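Local atomic coordinates of uncharacterized protein (Leptotrichia buccalis, PDB entry 3T8K), a protein that is of unknown function but has an ankyrin-repeat-like fold of stacked alpha-hairpins, a scaffold that in relatives commonly serves protein binding. Residues K38-Y43 against T76-P81. Sequence-based numbering, arbitrary orientation.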
loop_
_atom_site.group_PDB
_atom_site.type_symbol
_atom_site.label_atom_id
_atom_site.label_comp_id
_atom_site.label_asym_id
_atom_site.label_seq_id
_atom_site.Cartn_x
_atom_site.Cartn_y
_atom_site.Cartn_z
ATOM N N LYS A 38 3.403 -9.740 -22.059
ATOM C CA LYS A 38 3.590 -11.043 -21.422
ATOM C C LYS A 38 4.152 -10.962 -19.997
ATOM O O LYS A 38 4.264 -11.977 -19.312
ATOM C CB LYS A 38 4.496 -11.922 -22.281
ATOM C CG LYS A 38 3.894 -12.339 -23.607
ATOM C CD LYS A 38 4.999 -12.832 -24.528
ATOM C CE LYS A 38 4.466 -13.611 -25.719
ATOM N NZ LYS A 38 5.593 -14.075 -26.586
ATOM N N SER A 39 4.510 -9.763 -19.554
ATOM C CA SER A 39 5.060 -9.591 -18.215
ATOM C C SER A 39 3.931 -9.470 -17.206
ATOM O O SER A 39 2.755 -9.491 -17.565
ATOM C CB SER A 39 5.930 -8.336 -18.143
ATOM O OG SER A 39 5.132 -7.164 -18.248
ATOM N N ASN A 40 4.294 -9.331 -15.936
ATOM C CA ASN A 40 3.301 -9.058 -14.904
ATOM C C ASN A 40 3.072 -7.554 -14.735
ATOM O O ASN A 40 2.869 -7.059 -13.622
ATOM C CB ASN A 40 3.687 -9.702 -13.568
ATOM C CG ASN A 40 2.466 -10.088 -12.747
ATOM O OD1 ASN A 40 1.369 -10.191 -13.291
ATOM N ND2 ASN A 40 2.644 -10.294 -11.444
ATOM N N ILE A 41 3.100 -6.834 -15.857
ATOM C CA ILE A 41 2.913 -5.388 -15.857
ATOM C C ILE A 41 1.638 -4.934 -15.113
ATOM O O ILE A 41 1.644 -3.902 -14.445
ATOM C CB ILE A 41 2.928 -4.834 -17.318
ATOM C CG1 ILE A 41 2.862 -3.304 -17.320
ATOM C CG2 ILE A 41 1.766 -5.421 -18.124
ATOM C CD1 ILE A 41 4.048 -2.632 -16.681
ATOM N N LEU A 42 0.553 -5.699 -15.217
ATOM C CA LEU A 42 -0.701 -5.327 -14.537
ATOM C C LEU A 42 -0.540 -5.208 -13.027
ATOM O O LEU A 42 -1.225 -4.404 -12.384
ATOM C CB LEU A 42 -1.832 -6.302 -14.865
ATOM C CG LEU A 42 -2.436 -6.113 -16.248
ATOM C CD1 LEU A 42 -3.356 -7.271 -16.601
ATOM C CD2 LEU A 42 -3.165 -4.766 -16.323
ATOM N N TYR A 43 0.360 -6.001 -12.455
ATOM C CA TYR A 43 0.633 -5.875 -11.029
ATOM C C TYR A 43 1.150 -4.471 -10.698
ATOM O O TYR A 43 0.718 -3.863 -9.725
ATOM C CB TYR A 43 1.609 -6.952 -10.544
ATOM C CG TYR A 43 1.514 -7.191 -9.049
ATOM C CD1 TYR A 43 0.810 -8.277 -8.543
ATOM C CD2 TYR A 43 2.102 -6.319 -8.152
ATOM C CE1 TYR A 43 0.705 -8.492 -7.169
ATOM C CE2 TYR A 43 2.008 -6.526 -6.775
ATOM C CZ TYR A 43 1.307 -7.610 -6.293
ATOM O OH TYR A 43 1.205 -7.811 -4.928
ATOM N N THR A 76 1.161 -14.452 -5.433
ATOM C CA THR A 76 0.092 -13.463 -5.315
ATOM C C THR A 76 -0.535 -13.113 -6.664
ATOM O O THR A 76 0.173 -12.760 -7.609
ATOM C CB THR A 76 0.621 -12.184 -4.670
ATOM O OG1 THR A 76 1.367 -12.518 -3.490
ATOM C CG2 THR A 76 -0.524 -11.259 -4.317
ATOM N N THR A 77 -1.863 -13.207 -6.742
ATOM C CA THR A 77 -2.598 -12.832 -7.951
ATOM C C THR A 77 -2.805 -11.326 -8.060
ATOM O O THR A 77 -2.517 -10.577 -7.123
ATOM C CB THR A 77 -3.988 -13.468 -7.981
ATOM O OG1 THR A 77 -4.760 -12.934 -6.900
ATOM C CG2 THR A 77 -3.894 -14.973 -7.841
ATOM N N LEU A 78 -3.321 -10.890 -9.208
ATOM C CA LEU A 78 -3.590 -9.478 -9.436
ATOM C C LEU A 78 -4.617 -8.940 -8.451
ATOM O O LEU A 78 -4.689 -7.735 -8.223
ATOM C CB LEU A 78 -4.085 -9.253 -10.866
ATOM C CG LEU A 78 -3.036 -9.579 -11.937
ATOM C CD1 LEU A 78 -3.585 -9.217 -13.290
ATOM C CD2 LEU A 78 -1.746 -8.830 -11.661
ATOM N N PHE A 79 -5.412 -9.825 -7.862
ATOM C CA PHE A 79 -6.458 -9.356 -6.955
ATOM C C PHE A 79 -5.912 -8.591 -5.746
ATOM O O PHE A 79 -6.592 -7.718 -5.208
ATOM C CB PHE A 79 -7.348 -10.513 -6.498
ATOM C CG PHE A 79 -8.241 -11.050 -7.572
ATOM C CD1 PHE A 79 -9.309 -10.296 -8.044
ATOM C CD2 PHE A 79 -8.023 -12.310 -8.104
ATOM C CE1 PHE A 79 -10.149 -10.787 -9.031
ATOM C CE2 PHE A 79 -8.854 -12.813 -9.093
ATOM C CZ PHE A 79 -9.924 -12.047 -9.562
ATOM N N PHE A 80 -4.692 -8.913 -5.313
ATOM C CA PHE A 80 -4.180 -8.306 -4.089
ATOM C C PHE A 80 -3.937 -6.808 -4.237
ATOM O O PHE A 80 -4.492 -6.020 -3.478
ATOM C CB PHE A 80 -2.927 -9.013 -3.574
ATOM C CG PHE A 80 -2.516 -8.577 -2.179
ATOM C CD1 PHE A 80 -3.270 -8.943 -1.068
ATOM C CD2 PHE A 80 -1.368 -7.808 -1.984
ATOM C CE1 PHE A 80 -2.893 -8.549 0.211
ATOM C CE2 PHE A 80 -0.985 -7.413 -0.711
ATOM C CZ PHE A 80 -1.747 -7.780 0.388
ATOM N N PRO A 81 -3.118 -6.402 -5.225
ATOM C CA PRO A 81 -2.933 -4.957 -5.365
ATOM C C PRO A 81 -4.225 -4.265 -5.765
ATOM O O PRO A 81 -4.418 -3.107 -5.399
ATOM C CB PRO A 81 -1.862 -4.831 -6.468
ATOM C CG PRO A 81 -1.851 -6.163 -7.157
ATOM C CD PRO A 81 -2.213 -7.165 -6.103
HETATM O O HOH W 1 0.139 -11.098 -9.905
#
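In this ankyrin-repeat fold, the start of helix 41-45 packs against the loop leading into helix 79-85 and against Pro81 of that helix. No direct hydrogen bond joins residues 38-43 to 76-81. Tyr43 is the main contributor from 38-43. Its CG is anti to the backbone N (chi1 -158°), which sends the ring across to the second helix. CB meets Leu78 CD2 at 4.0 Å. Beyond it, one ring face receives Pro81 in a CH-pi contact. Pro81 CG stands 3.5 Å from the centroid of the Tyr43 ring, 14° off its normal. On the same face, Pro81 CD lies over the CE1-CZ side of the ring, 3.4 Å from Tyr43 CE1. At the tip, Tyr43 OH lies near Thr76 CG2 and at the edge of the Phe80 ring, which itself stacks on Tyr111. An alanine at Tyr43 removes the ring that Pro81 packs on, and would probably loosen the packing of 38-43 against 76-81. Leu78 also reaches Leu42 and Asn40. Its CD1 lies 3.7 Å from Leu42 CB, and its CD2 meets Asn40 OD1 tip to tip at 3.8 Å. A water bridges the loops before the helices: it accepts from Asn40 ND2 at 3.0 Å and donates to Thr76 O at 2.8 Å.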